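PDB 3VYL: L-ribulose 3-epimerase from Mesorhizobium loti, which interconverts ketoses by epimerising them at C3, acting most efficiently on L-ribulose and probably using manganese as its cofactor. Local coordinates for residues A[7-12]-A[36-41]; A[13-18]-A[42-47]; A[28-33]-A[268-273]; A[66-71]-A[85-90]; A[193-198]-A[227-232]. All blocks are in the same frame, centred on the assembly; numbering follows the deposited sequence.

Interaction 1: A[7-12]-A[36-41]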
# COMPACT_ATOMS: atom_id res chain seq x y z
N HIS A 7 -22.34 -4.54 14.74
CA HIS A 7 -23.09 -5.78 14.90
C HIS A 7 -23.28 -6.10 16.36
O HIS A 7 -22.33 -6.02 17.14
CB HIS A 7 -22.37 -6.92 14.20
CG HIS A 7 -23.26 -8.11 13.92
ND1 HIS A 7 -23.55 -8.51 12.67
CD2 HIS A 7 -23.93 -8.97 14.79
CE1 HIS A 7 -24.37 -9.58 12.73
NE2 HIS A 7 -24.60 -9.86 14.03
N SER A 8 -24.50 -6.45 16.73
CA SER A 8 -24.83 -6.76 18.13
C SER A 8 -23.84 -7.75 18.75
O SER A 8 -23.46 -7.61 19.92
CB SER A 8 -26.26 -7.28 18.28
OG SER A 8 -26.59 -8.25 17.30
N PHE A 9 -23.41 -8.72 17.95
CA PHE A 9 -22.57 -9.81 18.45
C PHE A 9 -21.18 -9.38 18.87
O PHE A 9 -20.42 -10.20 19.37
CB PHE A 9 -22.51 -10.97 17.45
CG PHE A 9 -23.81 -11.69 17.26
CD1 PHE A 9 -24.93 -11.41 18.06
CD2 PHE A 9 -23.92 -12.69 16.30
CE1 PHE A 9 -26.12 -12.09 17.87
CE2 PHE A 9 -25.12 -13.37 16.11
CZ PHE A 9 -26.22 -13.07 16.90
N VAL A 10 -20.82 -8.11 18.65
CA VAL A 10 -19.62 -7.53 19.25
C VAL A 10 -19.85 -7.45 20.76
O VAL A 10 -18.92 -7.55 21.55
CB VAL A 10 -19.32 -6.11 18.72
CG1 VAL A 10 -18.18 -5.45 19.49
CG2 VAL A 10 -19.00 -6.13 17.22
N TRP A 11 -21.11 -7.25 21.15
CA TRP A 11 -21.47 -7.05 22.55
C TRP A 11 -21.98 -8.31 23.23
O TRP A 11 -21.42 -8.74 24.24
CB TRP A 11 -22.51 -5.95 22.66
CG TRP A 11 -22.13 -4.60 22.08
CD1 TRP A 11 -22.78 -3.91 21.06
CD2 TRP A 11 -21.03 -3.72 22.50
NE1 TRP A 11 -22.17 -2.71 20.83
CE2 TRP A 11 -21.12 -2.53 21.66
CE3 TRP A 11 -20.03 -3.80 23.45
CZ2 TRP A 11 -20.23 -1.48 21.78
CZ3 TRP A 11 -19.14 -2.73 23.56
CH2 TRP A 11 -19.24 -1.60 22.74
N SER A 12 -23.05 -8.90 22.69
CA SER A 12 -23.69 -10.09 23.25
C SER A 12 -24.45 -10.89 22.19
O SER A 12 -24.95 -10.32 21.22
CB SER A 12 -24.65 -9.70 24.37
OG SER A 12 -25.56 -10.76 24.66
N GLU A 36 -27.06 -3.68 14.44
CA GLU A 36 -27.41 -4.82 13.61
C GLU A 36 -27.65 -6.04 14.49
O GLU A 36 -26.79 -6.43 15.29
CB GLU A 36 -26.29 -5.08 12.60
CG GLU A 36 -26.54 -6.21 11.59
CD GLU A 36 -25.45 -6.26 10.54
OE1 GLU A 36 -24.70 -5.26 10.46
OE2 GLU A 36 -25.33 -7.26 9.81
N PHE A 37 -28.80 -6.66 14.33
CA PHE A 37 -29.15 -7.83 15.07
C PHE A 37 -29.18 -8.97 14.12
O PHE A 37 -29.62 -8.80 13.04
CB PHE A 37 -30.52 -7.65 15.70
CG PHE A 37 -30.53 -6.76 16.91
CD1 PHE A 37 -29.81 -7.10 18.01
CD2 PHE A 37 -31.25 -5.63 16.93
CE1 PHE A 37 -29.80 -6.32 19.11
CE2 PHE A 37 -31.27 -4.84 18.02
CZ PHE A 37 -30.54 -5.18 19.12
N SER A 38 -28.59 -10.10 14.48
CA SER A 38 -28.63 -11.34 13.70
C SER A 38 -29.88 -12.17 13.55
O SER A 38 -30.12 -12.71 12.51
CB SER A 38 -27.65 -12.32 14.27
OG SER A 38 -28.34 -13.54 14.54
N TYR A 39 -30.56 -12.43 14.65
CA TYR A 39 -31.94 -12.87 14.62
C TYR A 39 -32.52 -12.88 16.01
O TYR A 39 -31.84 -13.24 16.94
CB TYR A 39 -32.11 -14.21 13.93
CG TYR A 39 -33.52 -14.50 13.50
CD1 TYR A 39 -33.99 -14.11 12.28
CD2 TYR A 39 -34.38 -15.15 14.34
CE1 TYR A 39 -35.27 -14.38 11.90
CE2 TYR A 39 -35.67 -15.41 13.97
CZ TYR A 39 -36.10 -15.02 12.75
OH TYR A 39 -37.36 -15.28 12.42
N LEU A 40 -33.79 -12.55 16.12
CA LEU A 40 -34.46 -12.48 17.38
C LEU A 40 -35.78 -13.22 17.31
O LEU A 40 -36.55 -13.00 16.41
CB LEU A 40 -34.70 -11.04 17.74
CG LEU A 40 -33.47 -10.18 17.92
CD1 LEU A 40 -33.87 -8.75 18.10
CD2 LEU A 40 -32.71 -10.61 19.14
N ASP A 41 -36.05 -14.08 18.26
CA ASP A 41 -37.33 -14.79 18.24
C ASP A 41 -38.46 -13.92 18.82
O ASP A 41 -38.36 -13.45 19.95
CB ASP A 41 -37.23 -16.12 18.99
CG ASP A 41 -38.55 -16.86 19.02
OD1 ASP A 41 -39.07 -17.20 17.93
OD2 ASP A 41 -39.07 -17.10 20.13

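Interaction 2: A[13-18]-A[42-47]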
# COMPACT_ATOMS: atom_id res chain seq x y z
N ALA A 13 -24.55 -12.20 22.39
CA ALA A 13 -25.29 -13.07 21.48
C ALA A 13 -26.63 -13.45 22.09
O ALA A 13 -27.41 -14.19 21.50
CB ALA A 13 -24.49 -14.32 21.15
N SER A 14 -26.88 -12.93 23.28
CA SER A 14 -28.08 -13.29 24.02
C SER A 14 -29.25 -12.40 23.67
O SER A 14 -29.07 -11.23 23.33
CB SER A 14 -27.82 -13.22 25.53
OG SER A 14 -29.04 -13.01 26.22
N SER A 15 -30.45 -12.98 23.78
CA SER A 15 -31.72 -12.29 23.55
C SER A 15 -32.42 -11.81 24.83
O SER A 15 -33.46 -11.16 24.76
CB SER A 15 -32.68 -13.20 22.77
OG SER A 15 -32.28 -13.33 21.42
N ALA A 16 -31.85 -12.11 26.00
CA ALA A 16 -32.41 -11.60 27.26
C ALA A 16 -32.60 -10.08 27.18
O ALA A 16 -31.73 -9.38 26.65
CB ALA A 16 -31.52 -11.98 28.43
N GLN A 17 -33.72 -9.57 27.68
CA GLN A 17 -34.03 -8.13 27.59
C GLN A 17 -33.01 -7.23 28.29
O GLN A 17 -32.80 -6.08 27.89
CB GLN A 17 -35.46 -7.83 28.10
CG GLN A 17 -35.95 -6.39 27.89
CD GLN A 17 -36.24 -6.01 26.43
OE1 GLN A 17 -36.07 -4.85 26.03
NE2 GLN A 17 -36.68 -6.98 25.62
N SER A 18 -32.37 -7.76 29.33
CA SER A 18 -31.33 -7.04 30.05
C SER A 18 -30.03 -6.97 29.23
O SER A 18 -29.29 -5.98 29.30
CB SER A 18 -31.11 -7.71 31.42
OG SER A 18 -29.77 -8.14 31.62
N PRO A 42 -39.53 -13.69 18.02
CA PRO A 42 -40.69 -12.88 18.44
C PRO A 42 -41.34 -13.29 19.76
O PRO A 42 -41.73 -12.41 20.54
CB PRO A 42 -41.67 -13.05 17.28
CG PRO A 42 -40.80 -13.30 16.09
CD PRO A 42 -39.64 -14.11 16.61
N ALA A 43 -41.45 -14.59 20.01
CA ALA A 43 -42.00 -15.11 21.28
C ALA A 43 -41.03 -14.94 22.45
O ALA A 43 -41.45 -14.86 23.61
CB ALA A 43 -42.40 -16.57 21.13
N ASP A 44 -39.73 -14.89 22.12
CA ASP A 44 -38.64 -14.75 23.10
C ASP A 44 -38.39 -13.29 23.48
O ASP A 44 -37.86 -13.00 24.56
CB ASP A 44 -37.37 -15.38 22.51
CG ASP A 44 -36.22 -15.48 23.52
OD1 ASP A 44 -35.08 -15.77 23.08
OD2 ASP A 44 -36.43 -15.27 24.74
N VAL A 45 -38.76 -12.37 22.59
CA VAL A 45 -38.41 -10.95 22.71
C VAL A 45 -39.64 -10.05 22.62
O VAL A 45 -40.51 -10.25 21.78
CB VAL A 45 -37.38 -10.55 21.62
CG1 VAL A 45 -37.09 -9.06 21.65
CG2 VAL A 45 -36.11 -11.35 21.78
N ASP A 46 -39.70 -9.06 23.51
CA ASP A 46 -40.72 -8.01 23.42
C ASP A 46 -40.31 -7.03 22.31
O ASP A 46 -39.62 -6.03 22.55
CB ASP A 46 -40.87 -7.30 24.77
CG ASP A 46 -42.21 -6.58 24.92
OD1 ASP A 46 -42.87 -6.26 23.90
OD2 ASP A 46 -42.60 -6.31 26.08
N ILE A 47 -40.75 -7.33 21.09
CA ILE A 47 -40.33 -6.61 19.88
C ILE A 47 -40.65 -5.10 19.88
O ILE A 47 -39.78 -4.28 19.56
CB ILE A 47 -40.92 -7.30 18.62
CG1 ILE A 47 -40.23 -8.65 18.40
CG2 ILE A 47 -40.79 -6.41 17.38
CD1 ILE A 47 -40.90 -9.49 17.34

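Interaction 3: A[28-33]-A[268-273]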
# COMPACT_ATOMS: atom_id res chain seq x y z
N ARG A 28 -24.36 3.10 21.99
CA ARG A 28 -24.36 4.54 22.15
C ARG A 28 -23.10 5.10 22.81
O ARG A 28 -22.56 6.11 22.36
CB ARG A 28 -25.60 5.01 22.92
CG ARG A 28 -26.87 5.13 22.07
CD ARG A 28 -26.95 6.46 21.33
NE ARG A 28 -26.96 7.63 22.23
CZ ARG A 28 -27.11 8.89 21.83
NH1 ARG A 28 -27.26 9.19 20.53
NH2 ARG A 28 -27.10 9.87 22.72
N ASP A 29 -22.61 4.45 23.87
CA ASP A 29 -21.39 4.90 24.54
C ASP A 29 -20.17 4.85 23.63
O ASP A 29 -19.24 5.65 23.78
CB ASP A 29 -21.11 4.08 25.80
CG ASP A 29 -22.11 4.37 26.91
OD1 ASP A 29 -21.77 4.12 28.08
OD2 ASP A 29 -23.23 4.85 26.61
N ALA A 30 -20.18 3.92 22.68
CA ALA A 30 -19.11 3.75 21.71
C ALA A 30 -19.18 4.78 20.59
O ALA A 30 -18.20 5.00 19.88
CB ALA A 30 -19.14 2.34 21.15
N GLY A 31 -20.34 5.40 20.42
CA GLY A 31 -20.51 6.47 19.43
C GLY A 31 -21.16 6.06 18.13
O GLY A 31 -21.16 6.83 17.17
N PHE A 32 -21.70 4.86 18.08
CA PHE A 32 -22.35 4.37 16.88
C PHE A 32 -23.80 4.80 16.89
O PHE A 32 -24.32 5.15 17.93
CB PHE A 32 -22.24 2.84 16.82
CG PHE A 32 -20.86 2.35 16.54
CD1 PHE A 32 -20.46 2.08 15.23
CD2 PHE A 32 -19.94 2.17 17.57
CE1 PHE A 32 -19.17 1.64 14.96
CE2 PHE A 32 -18.65 1.73 17.31
CZ PHE A 32 -18.27 1.45 16.00
N ASP A 33 -24.46 4.78 15.74
CA ASP A 33 -25.87 5.15 15.71
C ASP A 33 -26.74 4.23 14.85
O ASP A 33 -27.83 4.60 14.41
CB ASP A 33 -26.07 6.64 15.38
CG ASP A 33 -25.19 7.11 14.24
OD1 ASP A 33 -25.23 6.47 13.15
OD2 ASP A 33 -24.47 8.11 14.43
N ALA A 268 -13.24 -0.86 24.11
CA ALA A 268 -12.06 -0.30 23.48
C ALA A 268 -12.12 -0.57 21.97
O ALA A 268 -11.97 0.34 21.16
CB ALA A 268 -10.79 -0.89 24.08
N LEU A 269 -12.38 -1.83 21.63
CA LEU A 269 -12.54 -2.25 20.26
C LEU A 269 -13.57 -1.39 19.52
O LEU A 269 -13.29 -0.92 18.41
CB LEU A 269 -12.93 -3.73 20.20
CG LEU A 269 -13.23 -4.28 18.81
CD1 LEU A 269 -11.94 -4.73 18.12
CD2 LEU A 269 -14.24 -5.41 18.87
N ALA A 270 -14.74 -1.16 20.12
CA ALA A 270 -15.79 -0.40 19.44
C ALA A 270 -15.45 1.09 19.27
O ALA A 270 -15.52 1.63 18.16
CB ALA A 270 -17.12 -0.58 20.13
N LYS A 271 -15.07 1.75 20.37
CA LYS A 271 -14.63 3.14 20.32
C LYS A 271 -13.55 3.34 19.26
O LYS A 271 -13.59 4.32 18.50
CB LYS A 271 -14.09 3.61 21.68
CG LYS A 271 -15.14 3.89 22.75
CD LYS A 271 -14.49 4.59 23.95
CE LYS A 271 -15.41 4.66 25.16
NZ LYS A 271 -16.63 5.49 24.95
N HIS A 272 -12.59 2.42 19.22
CA HIS A 272 -11.51 2.46 18.22
C HIS A 272 -12.04 2.33 16.82
O HIS A 272 -11.65 3.07 15.91
CB HIS A 272 -10.50 1.36 18.49
CG HIS A 272 -9.41 1.27 17.45
ND1 HIS A 272 -9.56 0.58 16.30
CD2 HIS A 272 -8.13 1.80 17.43
CE1 HIS A 272 -8.42 0.67 15.59
NE2 HIS A 272 -7.55 1.41 16.28
N ALA A 273 -12.96 1.39 16.62
CA ALA A 273 -13.54 1.18 15.31
C ALA A 273 -14.31 2.41 14.89
O ALA A 273 -14.35 2.75 13.71
CB ALA A 273 -14.43 -0.05 15.31

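Interaction 4: A[66-71]-A[85-90]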
# COMPACT_ATOMS: atom_id res chain seq x y z
N GLY A 66 -27.86 -15.64 8.27
CA GLY A 66 -27.27 -16.55 7.30
C GLY A 66 -28.18 -17.76 7.25
O GLY A 66 -28.37 -18.41 8.26
N LEU A 67 -28.75 -18.05 6.08
CA LEU A 67 -29.67 -19.17 5.96
C LEU A 67 -29.03 -20.46 6.47
O LEU A 67 -27.83 -20.67 6.27
CB LEU A 67 -30.15 -19.36 4.50
CG LEU A 67 -31.19 -18.39 3.92
CD1 LEU A 67 -31.41 -18.62 2.44
CD2 LEU A 67 -32.51 -18.47 4.67
N PRO A 68 -29.81 -21.30 7.18
CA PRO A 68 -29.31 -22.62 7.63
C PRO A 68 -29.29 -23.61 6.49
O PRO A 68 -30.00 -23.43 5.52
CB PRO A 68 -30.33 -23.04 8.69
CG PRO A 68 -31.58 -22.33 8.31
CD PRO A 68 -31.15 -21.01 7.73
N ALA A 69 -28.46 -24.65 6.61
CA ALA A 69 -28.42 -25.73 5.62
C ALA A 69 -29.81 -26.33 5.54
O ALA A 69 -30.27 -26.76 4.49
CB ALA A 69 -27.40 -26.78 6.03
N ASP A 70 -30.47 -26.31 6.70
CA ASP A 70 -31.87 -26.68 6.88
C ASP A 70 -32.85 -25.85 6.03
O ASP A 70 -33.92 -26.34 5.65
CB ASP A 70 -32.22 -26.50 8.35
CG ASP A 70 -33.48 -27.23 8.74
OD1 ASP A 70 -33.86 -28.15 8.00
OD2 ASP A 70 -34.07 -26.89 9.79
N GLY A 71 -32.47 -24.62 5.72
CA GLY A 71 -33.27 -23.71 4.97
C GLY A 71 -32.63 -23.10 3.75
O GLY A 71 -32.79 -21.95 3.55
N VAL A 85 -37.60 -19.73 2.37
CA VAL A 85 -38.57 -18.66 2.14
C VAL A 85 -39.29 -18.28 3.44
O VAL A 85 -39.47 -17.09 3.73
CB VAL A 85 -39.58 -19.02 1.03
CG1 VAL A 85 -40.63 -17.94 0.87
CG2 VAL A 85 -38.87 -19.25 -0.29
N GLU A 86 -39.68 -19.27 4.24
CA GLU A 86 -40.38 -18.96 5.50
C GLU A 86 -39.49 -18.27 6.53
O GLU A 86 -39.98 -17.43 7.30
CB GLU A 86 -41.08 -20.21 6.08
CG GLU A 86 -41.96 -19.95 7.32
CD GLU A 86 -43.10 -18.94 7.10
OE1 GLU A 86 -43.54 -18.73 5.93
OE2 GLU A 86 -43.57 -18.36 8.10
N ILE A 87 -38.20 -18.60 6.54
CA ILE A 87 -37.25 -17.89 7.41
C ILE A 87 -37.08 -16.44 6.91
O ILE A 87 -37.06 -15.50 7.71
CB ILE A 87 -35.88 -18.60 7.51
CG1 ILE A 87 -36.00 -19.87 8.36
CG2 ILE A 87 -34.83 -17.67 8.12
CD1 ILE A 87 -34.96 -20.92 8.07
N LEU A 88 -36.99 -16.29 5.59
CA LEU A 88 -36.90 -14.97 4.96
C LEU A 88 -38.10 -14.08 5.30
O LEU A 88 -37.91 -12.94 5.77
CB LEU A 88 -36.75 -15.13 3.44
CG LEU A 88 -35.38 -15.00 2.77
CD1 LEU A 88 -34.21 -15.30 3.69
CD2 LEU A 88 -35.33 -15.87 1.53
N ASN A 89 -39.31 -14.61 5.10
CA ASN A 89 -40.55 -13.88 5.36
C ASN A 89 -40.67 -13.43 6.82
O ASN A 89 -41.14 -12.32 7.10
CB ASN A 89 -41.77 -14.72 4.98
CG ASN A 89 -41.99 -14.81 3.48
OD1 ASN A 89 -41.77 -13.85 2.74
ND2 ASN A 89 -42.44 -15.97 3.02
N GLN A 90 -40.21 -14.29 7.73
CA GLN A 90 -40.26 -13.98 9.15
C GLN A 90 -39.27 -12.86 9.49
O GLN A 90 -39.61 -11.92 10.21
CB GLN A 90 -39.98 -15.24 9.97
CG GLN A 90 -40.63 -15.24 11.34
CD GLN A 90 -40.51 -16.59 12.04
OE1 GLN A 90 -40.32 -17.63 11.39
NE2 GLN A 90 -40.62 -16.58 13.37

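Interaction 5: A[193-198]-A[227-232]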
# COMPACT_ATOMS: atom_id res chain seq x y z
N LEU A 193 -11.58 -1.52 -6.71
CA LEU A 193 -12.10 -1.76 -8.04
C LEU A 193 -13.48 -2.38 -7.98
O LEU A 193 -14.38 -1.97 -8.71
CB LEU A 193 -11.16 -2.63 -8.86
CG LEU A 193 -10.28 -1.87 -9.85
CD1 LEU A 193 -9.97 -0.46 -9.39
CD2 LEU A 193 -9.00 -2.64 -10.16
N ALA A 194 -13.65 -3.36 -7.09
CA ALA A 194 -14.91 -4.06 -6.95
C ALA A 194 -16.02 -3.14 -6.42
O ALA A 194 -17.16 -3.20 -6.91
CB ALA A 194 -14.74 -5.28 -6.06
N ILE A 195 -15.68 -2.30 -5.45
CA ILE A 195 -16.62 -1.27 -5.01
C ILE A 195 -17.04 -0.37 -6.20
O ILE A 195 -18.24 -0.15 -6.42
CB ILE A 195 -16.05 -0.41 -3.85
CG1 ILE A 195 -16.01 -1.23 -2.56
CG2 ILE A 195 -16.90 0.85 -3.65
CD1 ILE A 195 -15.04 -0.73 -1.51
N ARG A 196 -16.07 0.13 -6.96
CA ARG A 196 -16.34 1.00 -8.11
C ARG A 196 -17.23 0.32 -9.14
O ARG A 196 -18.11 0.95 -9.74
CB ARG A 196 -15.04 1.45 -8.79
CG ARG A 196 -14.29 2.50 -8.02
CD ARG A 196 -12.97 2.80 -8.70
NE ARG A 196 -12.24 3.85 -8.00
CZ ARG A 196 -12.36 5.15 -8.25
NH1 ARG A 196 -13.18 5.57 -9.20
NH2 ARG A 196 -11.66 6.03 -7.55
N HIS A 197 -16.99 -0.97 -9.33
CA HIS A 197 -17.74 -1.76 -10.28
C HIS A 197 -19.18 -1.93 -9.87
O HIS A 197 -20.04 -2.15 -10.71
CB HIS A 197 -17.06 -3.10 -10.45
CG HIS A 197 -17.64 -3.95 -11.55
ND1 HIS A 197 -17.59 -3.57 -12.85
CD2 HIS A 197 -18.27 -5.19 -11.52
CE1 HIS A 197 -18.18 -4.52 -13.61
NE2 HIS A 197 -18.59 -5.51 -12.79
N ALA A 198 -19.45 -1.83 -8.57
CA ALA A 198 -20.77 -2.10 -7.99
C ALA A 198 -21.62 -0.84 -7.72
O ALA A 198 -22.69 -0.93 -7.11
CB ALA A 198 -20.62 -2.91 -6.71
N ASP A 227 -11.76 5.61 -0.01
CA ASP A 227 -11.60 6.31 -1.29
C ASP A 227 -12.57 5.81 -2.36
O ASP A 227 -13.12 6.62 -3.11
CB ASP A 227 -10.17 6.16 -1.84
CG ASP A 227 -9.17 7.04 -1.14
OD1 ASP A 227 -7.99 6.93 -1.47
OD2 ASP A 227 -9.53 7.85 -0.25
N ALA A 228 -12.75 4.50 -2.46
CA ALA A 228 -13.69 3.93 -3.44
C ALA A 228 -15.15 4.29 -3.13
O ALA A 228 -15.86 4.78 -4.01
CB ALA A 228 -13.51 2.43 -3.56
N LEU A 229 -15.59 4.08 -1.88
CA LEU A 229 -16.94 4.50 -1.43
C LEU A 229 -17.17 5.96 -1.73
O LEU A 229 -18.23 6.33 -2.23
CB LEU A 229 -17.15 4.24 0.07
CG LEU A 229 -17.09 2.79 0.53
CD1 LEU A 229 -17.10 2.68 2.03
CD2 LEU A 229 -18.21 1.96 -0.08
N THR A 230 -16.16 6.79 -1.44
CA THR A 230 -16.24 8.23 -1.67
C THR A 230 -16.26 8.56 -3.16
O THR A 230 -16.98 9.45 -3.59
CB THR A 230 -15.09 8.96 -0.98
OG1 THR A 230 -15.10 8.66 0.43
CG2 THR A 230 -15.16 10.48 -1.21
N ALA A 231 -15.48 7.82 -3.96
CA ALA A 231 -15.50 8.05 -5.40
C ALA A 231 -16.88 7.80 -5.96
O ALA A 231 -17.31 8.51 -6.86
CB ALA A 231 -14.47 7.19 -6.11
N ILE A 232 -17.58 6.80 -5.44
CA ILE A 232 -18.90 6.43 -5.95
C ILE A 232 -20.02 7.19 -5.22
O ILE A 232 -21.19 7.00 -5.54
CB ILE A 232 -19.18 4.89 -5.89
CG1 ILE A 232 -19.15 4.36 -4.45
CG2 ILE A 232 -18.20 4.11 -6.75
CD1 ILE A 232 -19.98 3.12 -4.23

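Interaction 1: A[7-12]-A[36-41]
With CG anti to the backbone N in both residues (chi1 -161° in His7, -177° in Glu36), the imidazole and the carboxylate arm leave paired strands on the same face of the sheet and cross obliquely. Their planes are turned 41° from each other, and ND1 of His7 lies 3.6 Å from OE2 of Glu36, a contact and not a hydrogen bond. Ser8 carries its hydroxyl between its own N and carbonyl carbon, where OG donates to Glu36 O at 2.7 Å on a lone pair. Ser8 N gives the same Glu36 O a second bond, also 2.7 Å, and this twice-gripped oxygen sits over one face of the His7 ring. Strands 4-7 and 34-37 are the first two of the TIM barrel, meeting here at the C-terminal ends that face the metal site. Glu36 belongs to the second shell of that site: OE1 bonds Tyr204 and the manganese ligand His206, while OE2 bonds Ser64. An alanine in place of His7 would probably open a gap beside the Glu36 carboxylate and deprive Phe243 of its edge-to-face partner. Beyond the carboxylate, the imidazole presents its edge to Ser38, with NE2 of His7 3.9 Å from CB of Ser38.

Interaction 2: A[13-18]-A[42-47]
Ser15 and Val45 bring together two beta-alpha loops of the TIM barrel, those that lead from the first and second strands into helices 17-30 and 47-57. The apolar part of the contact is small. Val45 turns CG2 to the backbone and side chain of Ser15, at 4.0 Å from Ser15 CB and at the same distance from the Ser15 carbonyl oxygen. The same valine also rests on Leu20 of helix 17-30, which ties the second loop to the helix following the first.

Polar groups gather round this patch without any hydrogen bond passing between the segments. In Asp44 chi1 (-171°) puts CG anti to the backbone N, and from there the carboxylate atom OD1 lies 3.5 Å from Ser15 CB. From the first turn of its helix Gln17, bent at chi2, brings its amide near the start of the other helix, yet NE2 of Gln17 remains 4.2 Å from the backbone N of Asp46, too long for a bond.

Each loop also contains a local turn. Asp46 is the centre of an inverse gamma turn and occupies the N-cap position of helix 47-57, whereas Ala16 takes that position for helix 17-30. An ST turn leads into Ala16: its backbone N donates to Ser14 OG at 3.0 Å, with an N-H...O angle of 153°.

Interaction 3: A[28-33]-A[268-273]
Ala30 and Ala270 meet methyl to methyl, CB to CB at 3.7 Å, at the apolar centre of a contact between the C-terminal end of helix 17-30 and the long helix 266-292. The backbones come close here, with the CA atoms of Ala30 and Lys271 4.7 Å apart. Beside the alanines, Phe32 keeps CG next to its own backbone N (chi1 -71°) and directs the rim of its ring at the second helix. Its CE2 lies 4.0 Å from CB of Ala270, while its CZ reaches CB of Ala273 at 4.2 Å; Ala273 CB and the carbonyl oxygen of Ala270 both lie at the ring edge, near its plane. Phe32 also rests on Ile4, Ile6 and Phe240, so the first and last helices of the TIM barrel are joined here over its first and last strands. An alanine at Phe32 would probably leave a gap between these strand residues and helix 266-292, with Ala270 and Ala273 losing their aromatic neighbour.

Farther out, helix 17-30 ends in a Schellman motif in which Gly31 adopts positive phi (100°). At the exposed edge Lys271 bends at chi4 (-65°), and its NZ makes a weak hydrogen bond of 2.9 Å to the backbone O of Asp29. The Asp29 carboxylate is no salt-bridge partner, OD1 lying 6.2 Å from NZ of Lys271. Buried alanine and phenylalanine contacts therefore carry the joint, and the ammonium group, set near the carbonyl end of a helix, would probably add a modest favourable charge-dipole term.

Interaction 4: A[66-71]-A[85-90]
Leu67 and Pro68 make a purely apolar, largely buried contact with Ile87 and Leu88, laying the loop that leaves the third barrel strand against the helix that follows it, 78-98. The two closest pairs approach differently. Leu67 and Leu88 cross at about a right angle, with CD2 of Leu67 3.7 Å from CD1 of Leu88. Pro68 and Ile87 instead reach toward each other tip to tip, and CG of the proline lies 3.7 Å from CD1 of the isoleucine. In Ile87, chi1 of -73° puts CG1 beside the backbone N, on the branch whose CD1 meets the proline, while the other branch makes a third, longer contact, CG2 of Ile87 lying 4.2 Å from CD2 of Leu67. The loop turns back just beyond the proline, where Gly71 N donates to Pro68 O at 2.7 Å. This turn brings Gly71 CA to 4.5 Å from CD1 of Ile87. Within the beta-alpha-barrel the contact is shared with its surroundings: Leu67 and Leu88 both touch Ile73 of the same loop, the backbone of Leu67 bonds to Ile106 and His111 after strand 102-104, and Leu88 also touches Leu130 and Val133 of the next helix, 120-139.

Interaction 5: A[193-198]-A[227-232]
Ile195 turns its CG2 methyl to the end of helix 222-231 and the residue after it, where three side chains touch it. Ala228 CB is 3.7 Å from that CG2, Ile232 CD1 is 3.9 Å from it, and CD2 of Leu229 comes within 4.0 Å of the same atom. This is the side-by-side packing of successive helices round a TIM barrel: the segments 193-197 and 227-231 run nearly parallel, 18° apart, with axes 8.7 Å from each other at closest approach. The small Ala228 faces Ile195 directly, allowing CB as well as CG2 of the isoleucine to approach its methyl.

In Ile195 CG2 stands anti to the backbone N and CG1 beside that N (chi1 -72°), and it is the CG2 branch that meets the other helix most closely. Ile195 and Ile232 cross at about a right angle.

Toward the outside Arg196 extends from CG to NE and lays one face of its guanidinium over the methyl of Ala231, NH2 of Arg196 being 3.4 Å from CB of Ala231. That group also lies at an interface, where its NH1 is close to NH1 of Arg196 of a neighbouring subunit, a pairing of like charges likely to be unfavourable unless screened. On helix 222-231 Asp227 makes a salt bridge to Lys287 of helix 266-292. Ile232 also packs on the backbone of the other helix, its CG2 resting 3.9 Å from CA of Arg196.

In the fold
Place in the barrel and chemistry vary together. Interaction 1, nearest the metal site, is buried and joins strand ends through polar bonds; interactions 3 and 4 are buried too, but rely on apolar side chains. Interaction 5 is partly buried, and it and interaction 3 both have residues at subunit interfaces. Interaction 2 is a surface contact without hydrogen bonds between its segments. Helix 17-30 serves both interactions 2 and 3, at its opposite ends. Interaction 1 links its neighbours: Leu40 packs on Ser15 of interaction 2, Trp11 on Ala270 of interaction 3 and Tyr39 on Gln90 of interaction 4. Interaction 5 stands apart, centred about 28 Å from the centre of interaction 1.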